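Local coordinates for protein endo-arabinase (Bacteroides thetaiotaomicron, PDB 5C0P) that probably hydrolyses glycosidic bonds in L-arabinan, as a magnesium-binding member of glycosyl hydrolase family 43, at residues V85-E89 with G90-L94; I127-S130 with G131-C134. All coordinates share one frame; numbering follows the deposited sequence.

Overall arrangement
Interaction 1 (85-89 with 90-94) and interaction 2 (127-130 with 131-134) are both tight reversals of the chain, met in series and about 22 Å apart between centres. The first turns strand 78-88 into strand 91-100 within one blade of the propeller; the second lies in the loop that leads from strand 120-121 of that blade to strand 134-141 of the next. Both are partly buried. Paired strands give interaction 1 a regular set of backbone bonds and tyrosines packed on both faces, whereas interaction 2 has a single turn bond and depends on proline, tryptophan and cysteine meeting through apolar contacts. Strand 103-112 borders both.

Interaction 1 (V85-E89 with G90-L94)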
loop_
_atom_site.group_PDB
_atom_site.type_symbol
_atom_site.label_atom_id
_atom_site.label_comp_id
_atom_site.label_asym_id
_atom_site.label_seq_id
_atom_site.Cartn_x
_atom_site.Cartn_y
_atom_site.Cartn_z
ATOM N N VAL A 85 7.126 -0.244 -3.113
ATOM C CA VAL A 85 8.111 -0.044 -4.176
ATOM C C VAL A 85 7.727 -0.840 -5.413
ATOM O O VAL A 85 7.459 -2.044 -5.326
ATOM C CB VAL A 85 9.559 -0.417 -3.727
ATOM C CG1 VAL A 85 10.541 -0.251 -4.884
ATOM C CG2 VAL A 85 9.985 0.459 -2.564
ATOM N N TYR A 86 7.713 -0.162 -6.555
ATOM C CA TYR A 86 7.295 -0.763 -7.809
ATOM C C TYR A 86 8.397 -0.712 -8.843
ATOM O O TYR A 86 9.082 0.303 -8.980
ATOM C CB TYR A 86 6.087 -0.013 -8.371
ATOM C CG TYR A 86 4.929 0.028 -7.413
ATOM C CD1 TYR A 86 3.996 -1.003 -7.383
ATOM C CD2 TYR A 86 4.774 1.084 -6.523
ATOM C CE1 TYR A 86 2.917 -0.975 -6.507
ATOM C CE2 TYR A 86 3.705 1.117 -5.642
ATOM C CZ TYR A 86 2.788 0.081 -5.638
ATOM O OH TYR A 86 1.717 0.108 -4.759
ATOM N N GLU A 87 8.545 -1.793 -9.602
ATOM C CA GLU A 87 9.370 -1.735 -10.797
ATOM C C GLU A 87 8.487 -1.231 -11.929
ATOM O O GLU A 87 7.387 -1.742 -12.154
ATOM C CB GLU A 87 9.934 -3.115 -11.149
ATOM C CG GLU A 87 11.060 -3.104 -12.194
ATOM C CD GLU A 87 10.580 -2.999 -13.636
ATOM O OE1 GLU A 87 9.397 -3.286 -13.920
ATOM O OE2 GLU A 87 11.405 -2.639 -14.502
ATOM N N TYR A 88 8.967 -0.232 -12.653
ATOM C CA TYR A 88 8.179 0.359 -13.726
ATOM C C TYR A 88 9.083 0.871 -14.829
ATOM O O TYR A 88 9.879 1.788 -14.617
ATOM C CB TYR A 88 7.304 1.488 -13.162
ATOM C CG TYR A 88 6.486 2.248 -14.186
ATOM C CD1 TYR A 88 5.267 1.757 -14.646
ATOM C CD2 TYR A 88 6.922 3.472 -14.681
ATOM C CE1 TYR A 88 4.510 2.461 -15.570
ATOM C CE2 TYR A 88 6.177 4.176 -15.600
ATOM C CZ TYR A 88 4.970 3.674 -16.047
ATOM O OH TYR A 88 4.238 4.395 -16.964
ATOM N N GLU A 89 8.957 0.263 -16.009
ATOM C CA GLU A 89 9.745 0.635 -17.182
ATOM C C GLU A 89 11.248 0.749 -16.898
ATOM O O GLU A 89 11.909 1.685 -17.343
ATOM C CB GLU A 89 9.196 1.919 -17.808
ATOM C CG GLU A 89 7.708 1.823 -18.124
ATOM C CD GLU A 89 7.253 2.847 -19.141
ATOM O OE1 GLU A 89 6.338 2.528 -19.930
ATOM O OE2 GLU A 89 7.805 3.970 -19.150
ATOM N N GLY A 90 11.778 -0.209 -16.147
ATOM C CA GLY A 90 13.215 -0.306 -15.982
ATOM C C GLY A 90 13.784 0.417 -14.781
ATOM O O GLY A 90 14.978 0.301 -14.497
ATOM N N ARG A 91 12.943 1.168 -14.075
ATOM C CA ARG A 91 13.383 1.827 -12.847
ATOM C C ARG A 91 12.493 1.433 -11.673
ATOM O O ARG A 91 11.524 0.680 -11.832
ATOM C CB ARG A 91 13.426 3.354 -13.022
ATOM C CG ARG A 91 14.311 3.810 -14.176
ATOM C CD ARG A 91 14.577 5.307 -14.118
ATOM N NE ARG A 91 15.475 5.625 -13.008
ATOM C CZ ARG A 91 15.773 6.856 -12.600
ATOM N NH1 ARG A 91 15.235 7.910 -13.202
ATOM N NH2 ARG A 91 16.601 7.027 -11.574
ATOM N N TYR A 92 12.827 1.931 -10.487
ATOM C CA TYR A 92 12.101 1.551 -9.283
ATOM C C TYR A 92 11.538 2.782 -8.619
ATOM O O TYR A 92 12.223 3.795 -8.513
ATOM C CB TYR A 92 13.021 0.771 -8.333
ATOM C CG TYR A 92 13.509 -0.480 -9.011
ATOM C CD1 TYR A 92 14.622 -0.455 -9.842
ATOM C CD2 TYR A 92 12.819 -1.676 -8.864
ATOM C CE1 TYR A 92 15.047 -1.593 -10.493
ATOM C CE2 TYR A 92 13.240 -2.820 -9.510
ATOM C CZ TYR A 92 14.349 -2.767 -10.327
ATOM O OH TYR A 92 14.766 -3.902 -10.975
ATOM N N TYR A 93 10.287 2.686 -8.179
ATOM C CA TYR A 93 9.562 3.842 -7.648
ATOM C C TYR A 93 9.018 3.554 -6.263
ATOM O O TYR A 93 8.258 2.605 -6.052
ATOM C CB TYR A 93 8.429 4.259 -8.587
ATOM C CG TYR A 93 8.934 4.740 -9.924
ATOM C CD1 TYR A 93 9.275 3.831 -10.926
ATOM C CD2 TYR A 93 9.091 6.095 -10.190
ATOM C CE1 TYR A 93 9.750 4.265 -12.159
ATOM C CE2 TYR A 93 9.565 6.531 -11.407
ATOM C CZ TYR A 93 9.891 5.612 -12.390
ATOM O OH TYR A 93 10.364 6.031 -13.613
ATOM N N LEU A 94 9.422 4.395 -5.326
ATOM C CA LEU A 94 8.995 4.325 -3.937
ATOM C C LEU A 94 7.823 5.284 -3.732
ATOM O O LEU A 94 7.924 6.478 -4.047
ATOM C CB LEU A 94 10.172 4.744 -3.040
ATOM C CG LEU A 94 9.927 5.005 -1.555
ATOM C CD1 LEU A 94 9.596 3.687 -0.873
ATOM C CD2 LEU A 94 11.153 5.640 -0.911
HETATM O O HOH W 1 14.124 -3.512 -13.795
HETATM O O HOH W 2 10.824 4.347 -15.480
#
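The ring of Tyr88 turns its edge toward the face of Tyr93 in an offset edge-to-face pair, with centroids 5.8 Å apart and planes at 79°. Over the centre of the Tyr88 ring lies CG of Glu89, while the edge of the Tyr93 ring receives the carbonyl O of Tyr88 and a water, both in its plane. These residues belong to a beta hairpin, strands 78-88 and 91-100, closed by a type I' turn from Tyr88 to Arg91 in one blade of the five-bladed beta-propeller characteristic of GH43 enzymes. Glycine suits the third place of that turn, since at its backbone angles a CB would press against the preceding carbonyl O. The Gly90 NH is also hydrogen-bonded to Glu87, whose chain folds about the CB-CG bond (chi2 -81°) and brings OE2 back over the turn; Gly90 N lies 3.0 Å from Glu87 OE2, above the carboxylate plane, in a clearly bent bond. With CG anti to the backbone N (chi1 -167°), Glu87 CG comes 3.5 Å from Tyr92 CE2. A different water joins OE2 to the Tyr92 hydroxyl, which is bonded to Asp34 as well.

Backbone bonds are doubled at both hydrogen-bonded pairs, Tyr86 with Tyr93 and Tyr88 with Arg91; Tyr88 N to Arg91 O is 2.8 Å and nearly straight. Beyond the hairpin, Tyr86 carries its hydroxyl to Leu139 N in the neighbouring blade, close to the magnesium ligand Asp84, and Arg91 forms a salt bridge with Asp113. On the face shared with Glu87 and Tyr92, branched aliphatic residues fill the buried end, where Val85 CG2 meets Leu94 CD1 at 3.7 Å. The water at the edge of the Tyr93 ring donates to Tyr88 O from 2.9 Å and lies 2.6 Å from Tyr93 OH.

Interaction 2 (I127-S130 with G131-C134); sequences ITPS and GWMC
Pro129 lays its ring against the indole of Trp132, and its three side-chain carbons all pass close to CE3. CB sits 3.8 Å above one face of the indole, displaced toward the rim, about equally far from CD2 and CE3. CG, the tip of the ring, comes closest: Pro129 CG is 3.6 Å from Trp132 CE3, with CZ3 a little farther. CD, where the ring folds back to the backbone N, still reaches the six-membered part of the indole and touches sulfur as well, Pro129 CD lying 3.9 Å from Cys134 SG. The two side chains meet at a slant, so the pyrrolidine is not stacked flat on the aromatic system.

The backbone here makes a type I beta turn from Pro129 to Trp132, in the loop that links two blades of the propeller and leads into strand 134-141, which carries Asp136, predicted to tune the pKa of the active-site glutamate. Proline suits the first place because the turn needs only its carbonyl: Trp132 N donates to Pro129 O at 3.1 Å, with an N-H...O angle of 159°, from above the carbonyl plane. Ser130 and Gly131, small and exposed, take the two central places. Trp132 CG stands beside its own backbone N and anti to the carbonyl carbon (chi1 -72°), which places the indole alongside the proline ring. Arg153 makes a cation-pi contact with the indole, and Pro179 touches both it and Pro129.

Behind the turn the chain comes together again at two buried residues. The short cysteine side chain lies against the threonine, Thr128 CB being 3.6 Å from Cys134 CB. The threonine hydroxyl is bonded to the backbone N of Thr107, while Phe151 packs against Thr128, Pro129 and Cys134.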
loop_
_atom_site.group_PDB
_atom_site.type_symbol
_atom_site.label_atom_id
_atom_site.label_comp_id
_atom_site.label_asym_id
_atom_site.label_seq_id
_atom_site.Cartn_x
_atom_site.Cartn_y
_atom_site.Cartn_z
ATOM N N ILE A 127 2.006 13.523 -4.873
ATOM C CA ILE A 127 1.239 13.233 -6.083
ATOM C C ILE A 127 -0.268 13.279 -5.788
ATOM O O ILE A 127 -1.088 13.491 -6.682
ATOM C CB ILE A 127 1.662 11.860 -6.664
ATOM C CG1 ILE A 127 1.104 11.674 -8.075
ATOM C CG2 ILE A 127 1.242 10.714 -5.738
ATOM C CD1 ILE A 127 1.563 12.732 -9.062
ATOM N N THR A 128 -0.625 13.114 -4.516
ATOM C CA THR A 128 -2.012 13.268 -4.071
ATOM C C THR A 128 -2.367 14.763 -4.002
ATOM O O THR A 128 -1.470 15.610 -4.020
ATOM C CB THR A 128 -2.204 12.561 -2.712
ATOM O OG1 THR A 128 -1.194 13.012 -1.797
ATOM C CG2 THR A 128 -2.094 11.046 -2.877
ATOM N N PRO A 129 -3.671 15.107 -3.956
ATOM C CA PRO A 129 -4.025 16.533 -4.019
ATOM C C PRO A 129 -3.514 17.350 -2.834
ATOM O O PRO A 129 -3.685 16.940 -1.687
ATOM C CB PRO A 129 -5.561 16.511 -4.017
ATOM C CG PRO A 129 -5.905 15.188 -4.621
ATOM C CD PRO A 129 -4.863 14.243 -4.074
ATOM N N SER A 130 -2.946 18.522 -3.110
ATOM C CA SER A 130 -2.358 19.346 -2.052
ATOM C C SER A 130 -3.377 19.879 -1.040
ATOM O O SER A 130 -3.021 20.209 0.096
ATOM C CB SER A 130 -1.558 20.504 -2.653
ATOM O OG SER A 130 -2.403 21.379 -3.382
ATOM N N GLY A 131 -4.638 19.972 -1.446
ATOM C CA GLY A 131 -5.664 20.482 -0.554
ATOM C C GLY A 131 -6.299 19.422 0.332
ATOM O O GLY A 131 -7.198 19.738 1.124
ATOM N N TRP A 132 -5.834 18.181 0.210
ATOM C CA TRP A 132 -6.442 17.055 0.912
ATOM C C TRP A 132 -5.426 16.295 1.742
ATOM O O TRP A 132 -4.299 16.084 1.302
ATOM C CB TRP A 132 -6.992 16.044 -0.093
ATOM C CG TRP A 132 -8.207 16.444 -0.845
ATOM C CD1 TRP A 132 -8.918 17.601 -0.721
ATOM C CD2 TRP A 132 -8.871 15.664 -1.842
ATOM N NE1 TRP A 132 -9.989 17.592 -1.592
ATOM C CE2 TRP A 132 -9.979 16.409 -2.292
ATOM C CE3 TRP A 132 -8.637 14.409 -2.401
ATOM C CZ2 TRP A 132 -10.852 15.934 -3.274
ATOM C CZ3 TRP A 132 -9.501 13.937 -3.375
ATOM C CH2 TRP A 132 -10.585 14.697 -3.804
HETATM N N MSE A 133 -5.827 15.891 2.947
HETATM C CA MSE A 133 -5.030 14.954 3.744
HETATM C C MSE A 133 -5.164 13.564 3.143
HETATM O O MSE A 133 -6.231 12.942 3.221
HETATM C CB MSE A 133 -5.510 14.906 5.194
HETATM C CG MSE A 133 -5.772 16.252 5.811
HETATM SE SE MSE A 133 -4.993 16.422 7.575
HETATM C CE MSE A 133 -3.147 16.641 6.980
ATOM N N CYS A 134 -4.080 13.076 2.553
ATOM C CA CYS A 134 -4.105 11.790 1.858
ATOM C C CYS A 134 -2.984 10.859 2.294
ATOM O O CYS A 134 -1.930 11.297 2.762
ATOM C CB CYS A 134 -3.995 11.976 0.345
ATOM S SG CYS A 134 -5.263 13.010 -0.384
#